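Local coordinates for UDP-N-acetylmuramate--L-alanine ligase (PDB 1J6U), which catalyses the ATP-dependent ligation of L-alanine to UDP-N-acetylmuramate, a step of peptidoglycan biosynthesis in bacterial cell wall formation, at residues P72-K77 against P97-L102; A133-H138 against L300-E305; S142-L147 against G164-E169; N339-A344 against V434-G439; N350-V355 against L378-V383. All coordinates share one frame; numbering follows the deposited sequence.

Interaction 1. Residues P72-K77 against P97-L102; sequences PDLVIK and PIENRL
Lys77 sets CG between its backbone N and carbonyl carbon (chi1 70°), and its chain bends further out to meet Asn100. The side chain of Asn100 starts beside its own backbone N (chi1 -69°), and the two run side by side. Asn100 closes the edge strand 98-100 of the N-terminal Rossmann-like sheet, and Lys77 ends the next strand in, 74-77. The two strands pair in parallel as a beta-alpha-beta unit, connected through helix 86-93. The backbone ladder runs from Val75 N to Pro97 O, then Glu99 N to Val75 O (2.7 Å), then Lys77 N to Glu99 O (2.7 Å). Arg101 N adds a last bond to Lys77 O where helix 101-112 begins. Val75 and Ile98 lie alongside each other on the face covered by helix 86-93. There Lys77 CD rests on Ile98 CG2 at 3.6 Å. With an alanine in place of Lys77, Asn100 OD1 would probably lose its ammonium partner and Ile98 CG2 the cover of the lysine chain. The side chains of Leu74 and Pro97 cross at about a right angle, Leu74 CD1 3.8 Å from Pro97 CG. Lys77 NZ bonds to Asn100 OD1 at 2.8 Å, the donor 15° from the carbonyl plane.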
# COMPACT_ATOMS: atom_id res chain seq x y z
N PRO A 72 -17.40 6.32 -25.24
CA PRO A 72 -17.81 5.77 -23.96
C PRO A 72 -19.04 6.51 -23.48
O PRO A 72 -19.29 7.61 -23.90
CB PRO A 72 -16.63 6.09 -23.07
CG PRO A 72 -16.21 7.43 -23.59
CD PRO A 72 -16.22 7.20 -25.08
N ASP A 73 -19.78 5.89 -22.58
CA ASP A 73 -20.97 6.48 -22.03
C ASP A 73 -20.51 7.21 -20.81
O ASP A 73 -21.20 8.08 -20.27
CB ASP A 73 -21.95 5.40 -21.57
CG ASP A 73 -22.27 4.45 -22.67
OD1 ASP A 73 -22.57 4.94 -23.78
OD2 ASP A 73 -22.23 3.22 -22.44
N LEU A 74 -19.32 6.85 -20.38
CA LEU A 74 -18.84 7.43 -19.16
C LEU A 74 -17.33 7.54 -19.15
O LEU A 74 -16.63 6.67 -19.65
CB LEU A 74 -19.32 6.55 -18.01
CG LEU A 74 -18.97 7.14 -16.66
CD1 LEU A 74 -19.67 8.50 -16.56
CD2 LEU A 74 -19.37 6.16 -15.54
N VAL A 75 -16.84 8.62 -18.56
CA VAL A 75 -15.41 8.81 -18.48
C VAL A 75 -15.06 9.02 -17.03
O VAL A 75 -15.66 9.88 -16.38
CB VAL A 75 -14.93 10.07 -19.23
CG1 VAL A 75 -13.52 10.44 -18.72
CG2 VAL A 75 -14.88 9.83 -20.72
N ILE A 76 -14.08 8.26 -16.53
CA ILE A 76 -13.64 8.43 -15.15
C ILE A 76 -12.18 8.87 -15.15
O ILE A 76 -11.35 8.35 -15.93
CB ILE A 76 -13.75 7.12 -14.37
CG1 ILE A 76 -15.19 6.62 -14.44
CG2 ILE A 76 -13.32 7.36 -12.93
CD1 ILE A 76 -15.39 5.33 -13.75
N LYS A 77 -11.87 9.81 -14.27
CA LYS A 77 -10.50 10.32 -14.18
C LYS A 77 -9.97 10.44 -12.75
O LYS A 77 -10.72 10.63 -11.80
CB LYS A 77 -10.40 11.69 -14.87
CG LYS A 77 -11.10 12.82 -14.12
CD LYS A 77 -11.22 14.06 -14.99
CE LYS A 77 -10.75 15.31 -14.28
NZ LYS A 77 -11.62 15.80 -13.18
N PRO A 97 -20.37 12.59 -19.82
CA PRO A 97 -20.23 12.81 -18.37
C PRO A 97 -18.87 12.30 -17.89
O PRO A 97 -18.39 11.22 -18.29
CB PRO A 97 -21.40 12.03 -17.79
CG PRO A 97 -21.55 10.87 -18.81
CD PRO A 97 -21.43 11.61 -20.13
N ILE A 98 -18.24 13.10 -17.05
CA ILE A 98 -16.92 12.78 -16.54
C ILE A 98 -17.00 12.72 -15.05
O ILE A 98 -17.56 13.62 -14.42
CB ILE A 98 -15.90 13.87 -16.90
CG1 ILE A 98 -15.63 13.85 -18.40
CG2 ILE A 98 -14.60 13.67 -16.14
CD1 ILE A 98 -15.10 15.17 -18.88
N GLU A 99 -16.43 11.67 -14.49
CA GLU A 99 -16.45 11.53 -13.06
C GLU A 99 -15.08 11.28 -12.48
O GLU A 99 -14.17 10.80 -13.18
CB GLU A 99 -17.40 10.44 -12.67
CG GLU A 99 -18.19 10.87 -11.49
CD GLU A 99 -19.54 10.25 -11.51
OE1 GLU A 99 -20.15 10.25 -12.61
OE2 GLU A 99 -19.97 9.78 -10.43
N ASN A 100 -14.93 11.68 -11.22
CA ASN A 100 -13.68 11.50 -10.47
C ASN A 100 -13.66 10.17 -9.74
O ASN A 100 -14.68 9.75 -9.18
CB ASN A 100 -13.50 12.66 -9.50
CG ASN A 100 -13.23 13.98 -10.24
OD1 ASN A 100 -12.26 14.08 -11.01
ND2 ASN A 100 -14.08 14.98 -10.03
N ARG A 101 -12.51 9.51 -9.77
CA ARG A 101 -12.28 8.22 -9.15
C ARG A 101 -12.99 8.00 -7.80
O ARG A 101 -13.89 7.17 -7.70
CB ARG A 101 -10.77 8.01 -8.98
CG ARG A 101 -10.33 6.59 -8.59
CD ARG A 101 -8.79 6.52 -8.41
NE ARG A 101 -8.31 7.60 -7.53
CZ ARG A 101 -7.05 8.06 -7.51
NH1 ARG A 101 -6.70 9.05 -6.67
NH2 ARG A 101 -6.13 7.55 -8.32
N LEU A 102 -12.63 8.79 -6.79
CA LEU A 102 -13.18 8.60 -5.45
C LEU A 102 -14.66 8.72 -5.43
O LEU A 102 -15.37 7.86 -4.89
CB LEU A 102 -12.62 9.61 -4.45
CG LEU A 102 -12.01 9.04 -3.18
CD1 LEU A 102 -12.17 10.09 -2.10
CD2 LEU A 102 -12.68 7.71 -2.78

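Interaction 2. Residues A133-H138 against L300-E305; sequences AHVLKH and LEALEE
His134 meets Ala302 edge-on, while His138 meets the same alanine with a ring face. In His134 the imidazole points NE2 at the backbone oxygen of Ala302, and the oxygen lies within the ring plane. The hydrogen bond is short, His134 NE2 to Ala302 O 2.6 Å, but bent, with 134° at the hydrogen. The donor stands well above the carbonyl plane of Ala302. One turn later, His138 has CG anti to its backbone N (chi1 -177°), which carries its ring out over the other helix. The methyl of Ala302 sits over one face of that ring in a CH-pi contact, Ala302 CB to His138 CG 3.6 Å. At the ring edge, His138 NE2 gives a weak hydrogen bond to Glu301 OE1 at 3.2 Å. The Glu301 chain crosses that of His138 at about a right angle, and its carboxylate is turned steeply to the ring plane.

This is helix-helix packing. Helix 125-138, whose first residues belong to the predicted ATP-binding site of the middle domain, crosses helix 296-305 at 127°, with 8.9 Å between the axes of the two segments. The small Ala302 sits at the closest approach, its CA 5.6 Å from Val135 CA. Beside it, Val135 CG2 touches Leu303 CD2 at 4.1 Å. Helix 276-291 continues this apolar layer, with Val285 and Phe289 against Val135 and Ile286 against Leu303. The His134 ring also meets the ring of Phe306.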
# COMPACT_ATOMS: atom_id res chain seq x y z
N ALA A 133 -9.05 -7.93 4.39
CA ALA A 133 -9.51 -8.72 3.26
C ALA A 133 -9.08 -10.18 3.42
O ALA A 133 -9.86 -11.11 3.16
CB ALA A 133 -8.92 -8.16 1.94
N HIS A 134 -7.82 -10.39 3.77
CA HIS A 134 -7.31 -11.75 3.95
C HIS A 134 -8.11 -12.53 5.03
O HIS A 134 -8.45 -13.68 4.81
CB HIS A 134 -5.82 -11.66 4.28
CG HIS A 134 -5.20 -12.97 4.67
ND1 HIS A 134 -4.87 -13.94 3.75
CD2 HIS A 134 -4.77 -13.43 5.87
CE1 HIS A 134 -4.26 -14.94 4.36
NE2 HIS A 134 -4.19 -14.65 5.65
N VAL A 135 -8.37 -11.91 6.18
CA VAL A 135 -9.18 -12.51 7.25
C VAL A 135 -10.58 -12.88 6.70
O VAL A 135 -11.02 -14.03 6.75
CB VAL A 135 -9.38 -11.53 8.43
CG1 VAL A 135 -10.39 -12.10 9.42
CG2 VAL A 135 -8.05 -11.28 9.16
N LEU A 136 -11.27 -11.89 6.15
CA LEU A 136 -12.59 -12.14 5.60
C LEU A 136 -12.54 -13.29 4.58
O LEU A 136 -13.45 -14.13 4.51
CB LEU A 136 -13.14 -10.86 4.96
CG LEU A 136 -14.19 -10.02 5.72
CD1 LEU A 136 -14.55 -10.66 7.06
CD2 LEU A 136 -13.70 -8.61 5.90
N LYS A 137 -11.50 -13.38 3.79
CA LYS A 137 -11.47 -14.48 2.83
C LYS A 137 -11.26 -15.81 3.54
O LYS A 137 -11.85 -16.82 3.16
CB LYS A 137 -10.35 -14.26 1.80
CG LYS A 137 -10.71 -13.31 0.66
CD LYS A 137 -9.44 -12.83 -0.10
CE LYS A 137 -8.61 -13.96 -0.74
NZ LYS A 137 -9.35 -14.85 -1.68
N HIS A 138 -10.43 -15.81 4.59
CA HIS A 138 -10.11 -17.02 5.31
C HIS A 138 -11.33 -17.52 5.99
O HIS A 138 -11.54 -18.72 6.07
CB HIS A 138 -9.04 -16.78 6.34
CG HIS A 138 -8.62 -18.01 7.08
ND1 HIS A 138 -7.77 -18.95 6.54
CD2 HIS A 138 -8.85 -18.40 8.35
CE1 HIS A 138 -7.48 -19.86 7.45
NE2 HIS A 138 -8.13 -19.55 8.56
N LEU A 300 -6.70 -15.38 13.88
CA LEU A 300 -5.27 -15.45 14.15
C LEU A 300 -4.52 -16.42 13.25
O LEU A 300 -3.33 -16.26 12.98
CB LEU A 300 -5.02 -15.82 15.61
CG LEU A 300 -5.37 -14.69 16.59
CD1 LEU A 300 -5.40 -15.20 18.03
CD2 LEU A 300 -4.35 -13.59 16.46
N GLU A 301 -5.22 -17.44 12.80
CA GLU A 301 -4.66 -18.43 11.90
C GLU A 301 -4.41 -17.72 10.55
O GLU A 301 -3.36 -17.86 9.92
CB GLU A 301 -5.68 -19.56 11.78
CG GLU A 301 -5.35 -20.71 10.89
CD GLU A 301 -6.49 -21.72 10.87
OE1 GLU A 301 -7.64 -21.32 11.18
OE2 GLU A 301 -6.25 -22.91 10.53
N ALA A 302 -5.38 -16.92 10.15
CA ALA A 302 -5.32 -16.18 8.93
C ALA A 302 -4.19 -15.14 9.04
O ALA A 302 -3.36 -15.00 8.14
CB ALA A 302 -6.64 -15.50 8.69
N LEU A 303 -4.15 -14.41 10.16
CA LEU A 303 -3.12 -13.41 10.27
C LEU A 303 -1.77 -14.05 10.23
O LEU A 303 -0.82 -13.49 9.69
CB LEU A 303 -3.27 -12.57 11.54
CG LEU A 303 -4.41 -11.54 11.51
CD1 LEU A 303 -4.49 -10.90 12.88
CD2 LEU A 303 -4.20 -10.47 10.42
N GLU A 304 -1.66 -15.24 10.78
CA GLU A 304 -0.36 -15.87 10.78
C GLU A 304 0.07 -16.22 9.35
O GLU A 304 1.23 -16.14 9.01
CB GLU A 304 -0.38 -17.13 11.65
CG GLU A 304 0.92 -17.86 11.64
CD GLU A 304 1.06 -18.82 12.79
OE1 GLU A 304 0.05 -19.47 13.16
OE2 GLU A 304 2.19 -18.92 13.33
N GLU A 305 -0.90 -16.55 8.51
CA GLU A 305 -0.65 -16.92 7.13
C GLU A 305 -0.57 -15.75 6.13
O GLU A 305 -0.18 -15.94 5.01
CB GLU A 305 -1.75 -17.90 6.69
CG GLU A 305 -1.57 -19.35 7.20
CD GLU A 305 -2.83 -20.23 7.00
OE1 GLU A 305 -3.65 -19.91 6.11
OE2 GLU A 305 -2.98 -21.25 7.73

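Interaction 3. Residues S142-L147 against G164-E169; sequences SPTVFL and GPVVYE
The Phe146 ring turns an edge to strand 166-170: the methyl Val166 CG2 lies near the ring plane, 3.8 Å from Phe146 CD1. Strands 144-146 and 166-170 are parallel neighbours in the central sheet of the middle domain, the P-loop-type ATPase fold of Mur ligases. Phe146 CG is anti to its carbonyl carbon (chi1 -73°), which places the ring beside Val166. The backbone oxygen Val167 O is also near the ring plane, at this edge. Further aromatic neighbours, Phe105, His31 and Tyr159, meet the Phe146 ring edge-to-face. The Tyr168 ring leads away from strand 144-146, and its hydroxyl is hydrogen-bonded to Glu116. Tyr168 touches Phe146 through the carbons at the ring bases, Phe146 CB to Tyr168 CB 3.8 Å.

The strand directions differ by only 5°. Backbone bonds run from Thr144 N to Pro165 O, from Val167 N to Thr144 O (2.7 Å) and from Phe146 N to Val167 O (2.9 Å). Before the strands begin, Gly164 N bonds to Ser142 O, standing above the plane of that carbonyl.

Thr144, Phe146, Val166 and Tyr168 share one face, which helix 101-112 packs against through Leu109. Val145 and Val167 share the other face, under helix 125-138. On that side Pro143 CB meets Val167 CG2 at 3.9 Å. The extended Glu169 side chain reaches the predicted ATP-binding loop, where Thr126 forms a weak hydrogen bond with OE1. The main partner of this oxygen is the backbone N of Gly148. The same Glu169 OE1 lies 3.8 Å from the methyl Leu147 CD2.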
# COMPACT_ATOMS: atom_id res chain seq x y z
N SER A 142 -16.16 -14.43 1.57
CA SER A 142 -16.14 -14.05 0.15
C SER A 142 -16.38 -12.53 -0.11
O SER A 142 -17.32 -12.12 -0.79
CB SER A 142 -17.14 -14.93 -0.59
OG SER A 142 -17.58 -14.29 -1.78
N PRO A 143 -15.47 -11.70 0.40
CA PRO A 143 -15.56 -10.24 0.25
C PRO A 143 -15.16 -9.70 -1.13
O PRO A 143 -14.44 -10.33 -1.88
CB PRO A 143 -14.60 -9.74 1.32
CG PRO A 143 -13.46 -10.79 1.18
CD PRO A 143 -14.19 -12.10 1.03
N THR A 144 -15.68 -8.52 -1.44
CA THR A 144 -15.29 -7.83 -2.64
C THR A 144 -14.16 -6.98 -2.05
O THR A 144 -14.35 -6.32 -1.01
CB THR A 144 -16.41 -6.90 -3.20
OG1 THR A 144 -17.42 -7.70 -3.81
CG2 THR A 144 -15.86 -5.96 -4.26
N VAL A 145 -12.99 -7.04 -2.68
CA VAL A 145 -11.83 -6.29 -2.21
C VAL A 145 -11.29 -5.24 -3.21
O VAL A 145 -11.18 -5.48 -4.40
CB VAL A 145 -10.68 -7.27 -1.86
CG1 VAL A 145 -9.50 -6.52 -1.20
CG2 VAL A 145 -11.22 -8.38 -0.94
N PHE A 146 -10.96 -4.07 -2.68
CA PHE A 146 -10.40 -2.98 -3.45
C PHE A 146 -9.14 -2.65 -2.67
O PHE A 146 -9.18 -1.98 -1.64
CB PHE A 146 -11.32 -1.74 -3.47
CG PHE A 146 -12.52 -1.91 -4.33
CD1 PHE A 146 -13.68 -2.50 -3.83
CD2 PHE A 146 -12.49 -1.51 -5.67
CE1 PHE A 146 -14.78 -2.68 -4.68
CE2 PHE A 146 -13.59 -1.71 -6.50
CZ PHE A 146 -14.73 -2.29 -6.00
N LEU A 147 -8.01 -3.10 -3.19
CA LEU A 147 -6.74 -2.87 -2.51
C LEU A 147 -5.90 -1.83 -3.22
O LEU A 147 -5.89 -1.78 -4.45
CB LEU A 147 -5.96 -4.17 -2.50
CG LEU A 147 -5.37 -4.67 -1.20
CD1 LEU A 147 -4.21 -5.56 -1.60
CD2 LEU A 147 -4.93 -3.53 -0.28
N GLY A 164 -19.80 -11.35 -0.49
CA GLY A 164 -19.79 -11.01 0.92
C GLY A 164 -19.69 -9.52 1.11
O GLY A 164 -20.17 -8.75 0.28
N PRO A 165 -19.09 -9.04 2.21
CA PRO A 165 -19.01 -7.59 2.36
C PRO A 165 -17.91 -7.04 1.44
O PRO A 165 -17.19 -7.79 0.77
CB PRO A 165 -18.63 -7.42 3.83
CG PRO A 165 -17.67 -8.53 4.03
CD PRO A 165 -18.29 -9.73 3.23
N VAL A 166 -17.75 -5.73 1.43
CA VAL A 166 -16.73 -5.14 0.62
C VAL A 166 -15.69 -4.47 1.54
O VAL A 166 -16.04 -3.79 2.52
CB VAL A 166 -17.33 -4.13 -0.39
CG1 VAL A 166 -18.23 -3.16 0.33
CG2 VAL A 166 -16.19 -3.35 -1.10
N VAL A 167 -14.42 -4.73 1.23
CA VAL A 167 -13.28 -4.19 1.97
C VAL A 167 -12.54 -3.21 1.07
O VAL A 167 -12.22 -3.55 -0.08
CB VAL A 167 -12.25 -5.32 2.34
CG1 VAL A 167 -11.26 -4.81 3.34
CG2 VAL A 167 -12.95 -6.54 2.85
N TYR A 168 -12.24 -2.03 1.59
CA TYR A 168 -11.51 -1.06 0.78
C TYR A 168 -10.67 -0.08 1.58
O TYR A 168 -10.81 0.08 2.79
CB TYR A 168 -12.46 -0.31 -0.12
CG TYR A 168 -13.51 0.44 0.64
CD1 TYR A 168 -13.31 1.78 1.01
CD2 TYR A 168 -14.72 -0.19 1.01
CE1 TYR A 168 -14.29 2.49 1.72
CE2 TYR A 168 -15.71 0.51 1.72
CZ TYR A 168 -15.49 1.84 2.07
OH TYR A 168 -16.48 2.53 2.70
N GLU A 169 -9.79 0.56 0.85
CA GLU A 169 -8.84 1.52 1.36
C GLU A 169 -9.40 2.92 1.08
O GLU A 169 -9.90 3.17 0.03
CB GLU A 169 -7.54 1.29 0.57
CG GLU A 169 -6.27 1.91 1.06
CD GLU A 169 -5.05 1.47 0.22
OE1 GLU A 169 -4.74 0.25 0.17
OE2 GLU A 169 -4.41 2.36 -0.40

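Interaction 4. Residues N339-A344 against V434-G439; sequences NLLQTA and VFLFVG
This is apolar helix-on-sheet packing, buried in the C-terminal domain, with Leu340, Leu341 and Ala344 of helix 334-347 lying on Leu436 and Val438 of strand 433-438. No hydrogen bond joins the two segments. The segment axes pass 11.3 Å apart, and the helix runs nearly antiparallel to the strand, at 162°.

Leu436 is the central strand residue. Its CG is anti to the carbonyl carbon (chi1 -55°), and the chain then sends CD1 up to the helix. There CD1 meets Leu341 CD2 at 3.7 Å, the two side chains crossing at a slant. The same methyl, Leu436 CD1, touches Ala344 CB at 4.1 Å. Leu340 CG lies a little farther from it. One methyl thus meets three helix residues, on neighbouring turns.

Further along the strand, Leu340 and Val438 point at each other tip to tip. Leu340 CD2 comes to 3.5 Å from Val438 CG2, a tight carbon contact, and to 3.9 Å from Val438 CG1. Both branches of the valine therefore face the end of the leucine.

The apolar layer continues over neighbouring strands. Ile327 of strand 324-329 and Ile353 of strand 352-357 flank Leu436, and Val355 touches Leu341. Phe313 packs on Leu340. Phe437 leaves the strand away from this helix. It meets Phe450 of helix 443-457, which lies on the other face of the sheet. A central sheet sandwiched between helices is the three-layer, Rossmann-like build of the C-terminal glutamate ligase domain of Mur ligases.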
# COMPACT_ATOMS: atom_id res chain seq x y z
N ASN A 339 12.92 2.47 9.58
CA ASN A 339 12.07 1.34 9.96
C ASN A 339 12.41 0.11 9.16
O ASN A 339 12.59 -0.97 9.71
CB ASN A 339 10.58 1.67 9.74
CG ASN A 339 10.05 2.66 10.76
OD1 ASN A 339 9.09 3.38 10.49
ND2 ASN A 339 10.68 2.70 11.93
N LEU A 340 12.47 0.28 7.85
CA LEU A 340 12.80 -0.81 6.96
C LEU A 340 14.13 -1.49 7.39
O LEU A 340 14.24 -2.71 7.53
CB LEU A 340 12.90 -0.27 5.53
CG LEU A 340 13.47 -1.17 4.43
CD1 LEU A 340 12.57 -2.38 4.17
CD2 LEU A 340 13.57 -0.35 3.20
N LEU A 341 15.13 -0.68 7.63
CA LEU A 341 16.41 -1.23 8.00
C LEU A 341 16.33 -1.89 9.36
O LEU A 341 16.92 -2.95 9.57
CB LEU A 341 17.48 -0.13 7.95
CG LEU A 341 17.85 0.24 6.51
CD1 LEU A 341 19.08 1.21 6.52
CD2 LEU A 341 18.19 -1.04 5.73
N GLN A 342 15.58 -1.30 10.28
CA GLN A 342 15.45 -1.93 11.57
C GLN A 342 14.77 -3.28 11.38
O GLN A 342 15.17 -4.28 12.00
CB GLN A 342 14.67 -1.05 12.52
CG GLN A 342 15.45 0.17 12.91
CD GLN A 342 14.61 1.18 13.68
OE1 GLN A 342 13.40 0.99 13.87
NE2 GLN A 342 15.25 2.27 14.11
N THR A 343 13.76 -3.37 10.52
CA THR A 343 13.21 -4.69 10.39
C THR A 343 14.11 -5.62 9.60
O THR A 343 14.10 -6.84 9.84
CB THR A 343 11.69 -4.70 9.91
OG1 THR A 343 11.52 -5.41 8.68
CG2 THR A 343 11.16 -3.34 9.83
N ALA A 344 14.94 -5.08 8.70
CA ALA A 344 15.84 -5.94 7.92
C ALA A 344 16.79 -6.61 8.93
O ALA A 344 17.05 -7.81 8.87
CB ALA A 344 16.64 -5.13 6.89
N VAL A 434 21.33 -9.58 1.59
CA VAL A 434 19.98 -9.18 1.31
C VAL A 434 20.08 -7.90 0.53
O VAL A 434 20.67 -6.92 0.99
CB VAL A 434 19.20 -8.88 2.59
CG1 VAL A 434 17.88 -8.15 2.22
CG2 VAL A 434 18.92 -10.21 3.35
N PHE A 435 19.51 -7.90 -0.67
CA PHE A 435 19.51 -6.69 -1.47
C PHE A 435 18.11 -6.09 -1.38
O PHE A 435 17.11 -6.67 -1.84
CB PHE A 435 19.83 -7.01 -2.94
CG PHE A 435 21.14 -7.64 -3.12
CD1 PHE A 435 21.25 -9.01 -3.16
CD2 PHE A 435 22.29 -6.87 -3.23
CE1 PHE A 435 22.50 -9.64 -3.31
CE2 PHE A 435 23.53 -7.47 -3.37
CZ PHE A 435 23.64 -8.86 -3.42
N LEU A 436 18.05 -4.93 -0.74
CA LEU A 436 16.79 -4.23 -0.61
C LEU A 436 16.70 -3.12 -1.65
O LEU A 436 17.43 -2.13 -1.56
CB LEU A 436 16.69 -3.56 0.75
CG LEU A 436 16.88 -4.38 2.00
CD1 LEU A 436 17.02 -3.42 3.21
CD2 LEU A 436 15.71 -5.33 2.13
N PHE A 437 15.80 -3.28 -2.61
CA PHE A 437 15.58 -2.26 -3.61
C PHE A 437 14.44 -1.37 -3.07
O PHE A 437 13.25 -1.71 -3.13
CB PHE A 437 15.17 -2.89 -4.92
CG PHE A 437 16.31 -3.45 -5.67
CD1 PHE A 437 16.82 -4.69 -5.34
CD2 PHE A 437 16.87 -2.73 -6.72
CE1 PHE A 437 17.88 -5.22 -6.06
CE2 PHE A 437 17.94 -3.26 -7.44
CZ PHE A 437 18.44 -4.50 -7.11
N VAL A 438 14.82 -0.21 -2.56
CA VAL A 438 13.91 0.71 -1.93
C VAL A 438 13.45 1.94 -2.68
O VAL A 438 14.26 2.75 -3.13
CB VAL A 438 14.56 1.20 -0.66
CG1 VAL A 438 13.55 2.04 0.15
CG2 VAL A 438 15.10 -0.02 0.10
N GLY A 439 12.13 2.10 -2.78
CA GLY A 439 11.58 3.28 -3.41
C GLY A 439 10.19 3.15 -3.98
O GLY A 439 9.76 2.07 -4.35

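Interaction 5. Residues N350-V355 against L378-V383; sequences NEKIVV and LADEVV
Val355 and Ala379 form the tight part of this contact, with Val355 CG2 pressed to 3.4 Å from Ala379 CB. Leu376 of helix 371-376 also packs on Val355. Regular parallel pairing runs beside this point. Val355 N bonds to Glu381 O at 3.0 Å, and Val383 N to Val355 O at 2.8 Å, almost straight (173°). Upstream, Ile353 O accepts two backbone donors, Asp380 N at 2.7 Å and Glu381 N at 3.3 Å. Asp380 OD2 takes the N-H of Ile353, though the modelled distance is improbably short.

The other side is looser and partly open to solvent. A water lies between Glu351 O and Asp380 OD2. Lys352 has CG anti to its backbone N (chi1 179°), and its bent chain lays CE 3.7 Å from Glu381 CG. The charges stay apart, Lys352 NZ to Glu381 OE2 4.3 Å, too far for a salt bridge. Replacing Lys352 with a serine would probably lose the aliphatic cover on Glu381 CG and leave the carboxylate without its nearby positive charge. Strands 352-357 and 381-384, with helix 371-376 between them in the chain, form a beta-alpha-beta crossover in the Rossmann-like sheet of the C-terminal domain.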
# COMPACT_ATOMS: atom_id res chain seq x y z
N ASN A 350 22.44 -11.64 10.69
CA ASN A 350 23.83 -11.66 10.27
C ASN A 350 24.17 -11.34 8.85
O ASN A 350 25.30 -11.00 8.57
CB ASN A 350 24.44 -12.99 10.64
CG ASN A 350 24.47 -13.19 12.12
OD1 ASN A 350 25.01 -12.36 12.85
ND2 ASN A 350 23.88 -14.28 12.59
N GLU A 351 23.21 -11.45 7.96
CA GLU A 351 23.47 -11.18 6.56
C GLU A 351 23.93 -9.74 6.26
O GLU A 351 23.77 -8.82 7.08
CB GLU A 351 22.22 -11.50 5.72
CG GLU A 351 21.85 -13.00 5.59
CD GLU A 351 21.29 -13.65 6.89
OE1 GLU A 351 21.00 -12.95 7.88
OE2 GLU A 351 21.16 -14.89 6.91
N LYS A 352 24.52 -9.56 5.09
CA LYS A 352 24.97 -8.25 4.62
C LYS A 352 23.72 -7.57 4.06
O LYS A 352 22.97 -8.17 3.27
CB LYS A 352 26.01 -8.42 3.51
CG LYS A 352 26.54 -7.13 2.92
CD LYS A 352 27.99 -7.30 2.51
CE LYS A 352 28.35 -6.60 1.20
NZ LYS A 352 27.90 -7.40 0.02
N ILE A 353 23.47 -6.33 4.49
CA ILE A 353 22.32 -5.58 4.01
C ILE A 353 22.77 -4.52 3.03
O ILE A 353 23.56 -3.63 3.38
CB ILE A 353 21.58 -4.87 5.16
CG1 ILE A 353 21.22 -5.88 6.24
CG2 ILE A 353 20.30 -4.24 4.62
CD1 ILE A 353 20.43 -7.05 5.72
N VAL A 354 22.26 -4.64 1.80
CA VAL A 354 22.60 -3.71 0.73
C VAL A 354 21.35 -2.97 0.25
O VAL A 354 20.39 -3.58 -0.23
CB VAL A 354 23.18 -4.43 -0.48
CG1 VAL A 354 23.40 -3.44 -1.59
CG2 VAL A 354 24.47 -5.12 -0.10
N VAL A 355 21.37 -1.65 0.41
CA VAL A 355 20.25 -0.83 -0.01
C VAL A 355 20.56 -0.11 -1.31
O VAL A 355 21.59 0.54 -1.44
CB VAL A 355 19.91 0.21 1.04
CG1 VAL A 355 18.68 1.00 0.61
CG2 VAL A 355 19.68 -0.46 2.35
N LEU A 378 22.39 2.25 8.91
CA LEU A 378 22.27 0.85 9.29
C LEU A 378 22.59 -0.17 8.16
O LEU A 378 22.85 -1.35 8.46
CB LEU A 378 20.86 0.58 9.84
CG LEU A 378 20.69 0.05 11.29
CD1 LEU A 378 19.26 -0.50 11.50
CD2 LEU A 378 21.69 -1.06 11.55
N ALA A 379 22.57 0.25 6.90
CA ALA A 379 22.88 -0.68 5.80
C ALA A 379 24.38 -0.88 5.70
O ALA A 379 25.14 -0.04 6.12
CB ALA A 379 22.35 -0.17 4.48
N ASP A 380 24.82 -2.00 5.14
CA ASP A 380 26.25 -2.25 4.99
C ASP A 380 26.80 -1.57 3.75
O ASP A 380 27.94 -1.13 3.73
CB ASP A 380 26.49 -3.74 4.91
CG ASP A 380 25.96 -4.44 6.11
OD1 ASP A 380 26.46 -4.14 7.21
OD2 ASP A 380 25.02 -5.27 5.95
N GLU A 381 25.99 -1.50 2.71
CA GLU A 381 26.36 -0.86 1.48
C GLU A 381 25.17 -0.07 1.02
O GLU A 381 24.04 -0.54 1.15
CB GLU A 381 26.65 -1.90 0.39
CG GLU A 381 27.63 -2.96 0.81
CD GLU A 381 28.99 -2.76 0.20
OE1 GLU A 381 29.79 -1.96 0.75
OE2 GLU A 381 29.23 -3.42 -0.85
N VAL A 382 25.42 1.13 0.51
CA VAL A 382 24.34 1.91 -0.05
C VAL A 382 24.63 2.40 -1.47
O VAL A 382 25.68 2.98 -1.72
CB VAL A 382 24.00 3.17 0.76
CG1 VAL A 382 22.71 3.79 0.18
CG2 VAL A 382 23.84 2.85 2.21
N VAL A 383 23.71 2.14 -2.38
CA VAL A 383 23.79 2.65 -3.75
C VAL A 383 22.58 3.60 -3.89
O VAL A 383 21.44 3.15 -3.77
CB VAL A 383 23.63 1.55 -4.83
CG1 VAL A 383 23.57 2.21 -6.23
CG2 VAL A 383 24.80 0.59 -4.80
O HOH W 1 25.99 -7.23 8.47

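From the N terminus, interaction 1 comes first, closing a short helical loop at the edge of the first sheet. Interaction 2 closes a long loop of 161 residues, tying helix 125-138 to helix 296-305. Interaction 3, nested inside it, closes a loop of 16 residues in the middle-domain sheet. The two touch directly: Ala133 and Leu136 of the helix pack on Val145 and Val167. Interaction 4 then closes a loop of 89 residues in the C-terminal domain, with interaction 5 and its loop of 22 residues nested inside. These two share one sheet. No contacts cross. Interactions 1 and 5 lie on opposite sides of the chain's centre, their centres about 46 Å apart.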